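Beta-galactosidase (Trichoderma reesei, PDB 3OG2) probably hydrolyses terminal non-reducing beta-D-galactose residues from beta-D-galactosides, as a secreted glycoprotein of glycoside hydrolase family 35. Local coordinates at residues Pro171-Gly183 and Ile208-Thr222. Sequence-based numbering, arbitrary orientation.
Sequences PVILYQPENEYSG and IIVPLINNDAFPGGT
Ile208 and Leu212 pack tightly against the same side of the Tyr175 ring: Ile208 CD1 lies 3.6 Å from CD2, and Leu212, pointing the same way as Tyr175, brings CD2 to ring atom CD1. With CG anti to the backbone N (chi1 -179°), the ring enters the apolar layer beneath helix 193-205. Tyr175 N bonds to Pro211 O and its O receives Ile213 N at 2.9 Å, a single parallel bridge to Leu212 where the chain returns beside strand 172-177 after that TIM-barrel helix. The following loop carries galactose-binding Asn179 and Glu180. Asn215 OD1 takes Glu180 N at 2.9 Å from above its carbonyl plane, and Asn215 ND2 gives to Asn179 OD1, which also accepts from Gln176 NE2 and Tyr76. The Gln176 amide lies over that of Asn215, planes 22° apart; NE2 also holds Glu178 O, and OE1 bonds to Arg114. Replacing Gln176 by an alanine is likely to deprive Glu178 O and Arg114 of this amide and cost Asn179 OD1 one of three donors. Ser182 OG accepts from Ala217 N and donates to Asp216 OD1, both 2.7 Å; Tyr235 holds Asp216 OD2. The contact opens to solvent at partly exposed Ala217 and exposed Phe218, whose CE1 touches Ser182 O at 3.7 Å.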
# COMPACT_ATOMS: atom_id res chain seq x y z
N PRO A 171 10.50 17.57 -1.81
CA PRO A 171 10.35 16.64 -0.68
C PRO A 171 11.28 15.44 -0.66
O PRO A 171 11.27 14.75 0.36
CB PRO A 171 8.87 16.17 -0.88
CG PRO A 171 8.69 16.23 -2.37
CD PRO A 171 9.44 17.45 -2.82
N VAL A 172 12.00 15.13 -1.73
CA VAL A 172 12.75 13.85 -1.77
C VAL A 172 14.05 13.93 -0.97
O VAL A 172 14.89 14.81 -1.23
CB VAL A 172 13.02 13.42 -3.23
CG1 VAL A 172 13.90 12.17 -3.22
CG2 VAL A 172 11.72 13.13 -3.96
N ILE A 173 14.20 13.03 -0.00
CA ILE A 173 15.40 13.04 0.85
C ILE A 173 16.30 11.83 0.68
O ILE A 173 17.44 11.86 1.11
CB ILE A 173 14.97 13.15 2.35
CG1 ILE A 173 14.06 12.01 2.80
CG2 ILE A 173 14.39 14.53 2.62
CD1 ILE A 173 13.89 11.92 4.30
N LEU A 174 15.79 10.76 0.08
CA LEU A 174 16.52 9.48 -0.02
C LEU A 174 16.10 8.82 -1.33
O LEU A 174 15.00 9.02 -1.81
CB LEU A 174 16.20 8.54 1.10
CG LEU A 174 16.67 8.96 2.50
CD1 LEU A 174 16.00 8.03 3.53
CD2 LEU A 174 18.20 8.87 2.59
N TYR A 175 17.04 8.05 -1.91
CA TYR A 175 16.77 7.31 -3.13
C TYR A 175 17.24 5.87 -2.97
O TYR A 175 18.37 5.63 -2.54
CB TYR A 175 17.51 8.01 -4.27
CG TYR A 175 17.37 7.45 -5.66
CD1 TYR A 175 17.99 6.26 -6.08
CD2 TYR A 175 16.58 8.17 -6.61
CE1 TYR A 175 17.83 5.79 -7.34
CE2 TYR A 175 16.47 7.68 -7.91
CZ TYR A 175 17.10 6.49 -8.27
OH TYR A 175 16.98 6.02 -9.57
N GLN A 176 16.39 4.94 -3.41
CA GLN A 176 16.78 3.52 -3.40
C GLN A 176 16.99 3.07 -4.84
O GLN A 176 16.05 3.09 -5.67
CB GLN A 176 15.65 2.66 -2.79
CG GLN A 176 15.95 1.17 -2.86
CD GLN A 176 14.76 0.36 -2.44
OE1 GLN A 176 14.35 0.37 -1.25
NE2 GLN A 176 14.14 -0.39 -3.36
N PRO A 177 18.17 2.58 -5.19
CA PRO A 177 18.42 1.96 -6.47
C PRO A 177 18.10 0.46 -6.39
O PRO A 177 18.44 -0.17 -5.38
CB PRO A 177 19.93 2.17 -6.67
CG PRO A 177 20.51 2.32 -5.29
CD PRO A 177 19.41 2.65 -4.34
N GLU A 178 17.49 -0.11 -7.44
CA GLU A 178 17.24 -1.58 -7.44
C GLU A 178 16.22 -1.93 -6.36
O GLU A 178 15.52 -1.03 -5.82
CB GLU A 178 18.55 -2.40 -7.34
CG GLU A 178 18.87 -3.21 -8.60
CD GLU A 178 18.05 -4.47 -8.75
OE1 GLU A 178 17.39 -4.89 -7.75
OE2 GLU A 178 18.04 -5.12 -9.84
N ASN A 179 16.06 -3.20 -6.03
CA ASN A 179 15.07 -3.59 -5.01
C ASN A 179 15.40 -4.99 -4.53
O ASN A 179 15.31 -5.92 -5.35
CB ASN A 179 13.65 -3.54 -5.59
CG ASN A 179 12.66 -3.88 -4.48
OD1 ASN A 179 12.40 -2.93 -3.69
ND2 ASN A 179 12.15 -5.08 -4.30
N GLU A 180 15.73 -5.15 -3.26
CA GLU A 180 15.99 -6.48 -2.70
C GLU A 180 16.95 -7.28 -3.60
O GLU A 180 16.72 -8.44 -3.96
CB GLU A 180 14.72 -7.30 -2.42
CG GLU A 180 13.92 -6.66 -1.29
CD GLU A 180 12.86 -7.51 -0.67
OE1 GLU A 180 12.42 -8.50 -1.29
OE2 GLU A 180 12.35 -7.22 0.47
N TYR A 181 18.07 -6.62 -3.91
CA TYR A 181 19.13 -7.29 -4.69
C TYR A 181 19.91 -8.16 -3.72
O TYR A 181 20.87 -7.67 -3.10
CB TYR A 181 19.98 -6.21 -5.41
CG TYR A 181 21.05 -6.88 -6.26
CD1 TYR A 181 20.72 -7.53 -7.46
CD2 TYR A 181 22.40 -6.87 -5.88
CE1 TYR A 181 21.70 -8.13 -8.23
CE2 TYR A 181 23.36 -7.47 -6.64
CZ TYR A 181 23.01 -8.09 -7.81
OH TYR A 181 24.00 -8.71 -8.56
N SER A 182 19.43 -9.40 -3.51
CA SER A 182 19.81 -10.10 -2.28
C SER A 182 20.25 -11.54 -2.48
O SER A 182 20.83 -12.12 -1.54
CB SER A 182 18.60 -10.11 -1.34
OG SER A 182 18.31 -8.73 -1.03
N GLY A 183 20.12 -12.07 -3.66
CA GLY A 183 20.68 -13.36 -4.01
C GLY A 183 20.41 -13.65 -5.47
O GLY A 183 19.79 -12.88 -6.21
N ILE A 208 20.86 12.63 -9.11
CA ILE A 208 20.51 12.29 -7.75
C ILE A 208 21.72 12.54 -6.87
O ILE A 208 22.77 11.94 -7.14
CB ILE A 208 20.05 10.81 -7.66
CG1 ILE A 208 18.81 10.57 -8.51
CG2 ILE A 208 19.85 10.38 -6.22
CD1 ILE A 208 17.55 11.33 -8.06
N ILE A 209 21.58 13.44 -5.87
CA ILE A 209 22.70 13.76 -4.98
C ILE A 209 22.34 13.46 -3.54
O ILE A 209 23.21 13.54 -2.69
CB ILE A 209 23.17 15.22 -5.12
CG1 ILE A 209 22.06 16.23 -4.85
CG2 ILE A 209 23.83 15.41 -6.50
CD1 ILE A 209 22.59 17.68 -4.85
N VAL A 210 21.06 13.12 -3.22
CA VAL A 210 20.71 12.71 -1.88
C VAL A 210 21.30 11.34 -1.61
O VAL A 210 21.81 10.68 -2.54
CB VAL A 210 19.18 12.72 -1.67
CG1 VAL A 210 18.68 14.20 -1.76
CG2 VAL A 210 18.44 11.80 -2.63
N PRO A 211 21.30 10.91 -0.35
CA PRO A 211 21.91 9.61 -0.06
C PRO A 211 21.12 8.47 -0.71
O PRO A 211 19.90 8.50 -0.81
CB PRO A 211 21.82 9.49 1.45
CG PRO A 211 21.77 10.96 1.92
CD PRO A 211 20.87 11.60 0.89
N LEU A 212 21.94 7.45 -1.06
CA LEU A 212 21.37 6.20 -1.61
C LEU A 212 21.24 5.17 -0.50
O LEU A 212 22.20 4.96 0.26
CB LEU A 212 22.29 5.61 -2.70
CG LEU A 212 22.55 6.54 -3.87
CD1 LEU A 212 23.58 5.89 -4.81
CD2 LEU A 212 21.23 6.88 -4.55
N ILE A 213 20.09 4.56 -0.41
CA ILE A 213 19.80 3.53 0.60
C ILE A 213 19.30 2.32 -0.12
O ILE A 213 18.54 2.42 -1.11
CB ILE A 213 18.77 4.08 1.58
CG1 ILE A 213 18.57 3.15 2.80
CG2 ILE A 213 17.42 4.40 0.94
CD1 ILE A 213 17.87 3.83 3.99
N ASN A 214 19.73 1.14 0.32
CA ASN A 214 19.22 -0.07 -0.32
C ASN A 214 18.28 -0.82 0.63
O ASN A 214 17.99 -0.39 1.73
CB ASN A 214 20.36 -1.00 -0.82
CG ASN A 214 21.18 -1.59 0.30
OD1 ASN A 214 21.19 -1.16 1.46
ND2 ASN A 214 22.00 -2.52 -0.11
N ASN A 215 17.76 -1.96 0.12
CA ASN A 215 16.80 -2.72 0.87
C ASN A 215 17.02 -4.20 0.69
O ASN A 215 16.26 -4.92 0.06
CB ASN A 215 15.35 -2.32 0.51
CG ASN A 215 14.88 -2.71 -0.86
OD1 ASN A 215 15.67 -2.65 -1.83
ND2 ASN A 215 13.62 -3.09 -0.98
N ASP A 216 18.10 -4.68 1.26
CA ASP A 216 18.40 -6.10 1.25
C ASP A 216 17.22 -6.88 1.80
O ASP A 216 16.61 -6.47 2.80
CB ASP A 216 19.67 -6.32 2.04
CG ASP A 216 20.60 -7.46 1.63
OD1 ASP A 216 20.22 -8.26 0.75
OD2 ASP A 216 21.69 -7.56 2.26
N ALA A 217 16.85 -8.01 1.18
CA ALA A 217 15.68 -8.76 1.64
C ALA A 217 15.80 -9.28 3.05
O ALA A 217 14.80 -9.52 3.77
CB ALA A 217 15.36 -9.89 0.69
N PHE A 218 17.05 -9.51 3.45
CA PHE A 218 17.39 -9.99 4.78
C PHE A 218 18.74 -9.36 5.08
O PHE A 218 19.36 -8.74 4.19
CB PHE A 218 17.41 -11.54 4.82
CG PHE A 218 18.53 -12.10 3.97
CD1 PHE A 218 18.39 -12.28 2.60
CD2 PHE A 218 19.75 -12.45 4.53
CE1 PHE A 218 19.44 -12.79 1.82
CE2 PHE A 218 20.80 -12.96 3.76
CZ PHE A 218 20.63 -13.13 2.40
N PRO A 219 19.25 -9.45 6.30
CA PRO A 219 20.55 -8.84 6.60
C PRO A 219 21.71 -9.66 6.02
O PRO A 219 22.44 -10.37 6.71
CB PRO A 219 20.59 -8.78 8.14
CG PRO A 219 19.23 -9.11 8.58
CD PRO A 219 18.62 -9.98 7.52
N GLY A 220 21.87 -9.63 4.70
CA GLY A 220 22.91 -10.37 4.00
C GLY A 220 24.14 -9.52 3.75
O GLY A 220 25.14 -10.06 3.24
N GLY A 221 24.14 -8.23 4.03
CA GLY A 221 25.29 -7.35 3.84
C GLY A 221 25.47 -6.85 2.41
O GLY A 221 26.47 -6.15 2.15
N THR A 222 24.61 -7.21 1.47
CA THR A 222 24.87 -6.82 0.07
C THR A 222 24.76 -5.33 -0.11
O THR A 222 23.74 -4.74 0.28
CB THR A 222 23.89 -7.58 -0.85
OG1 THR A 222 24.16 -9.00 -0.67
CG2 THR A 222 24.11 -7.25 -2.31
O HOH W 1 17.92 -1.70 -3.06
O HOH W 2 21.18 -5.21 -1.70
O HOH W 3 22.01 -10.32 0.36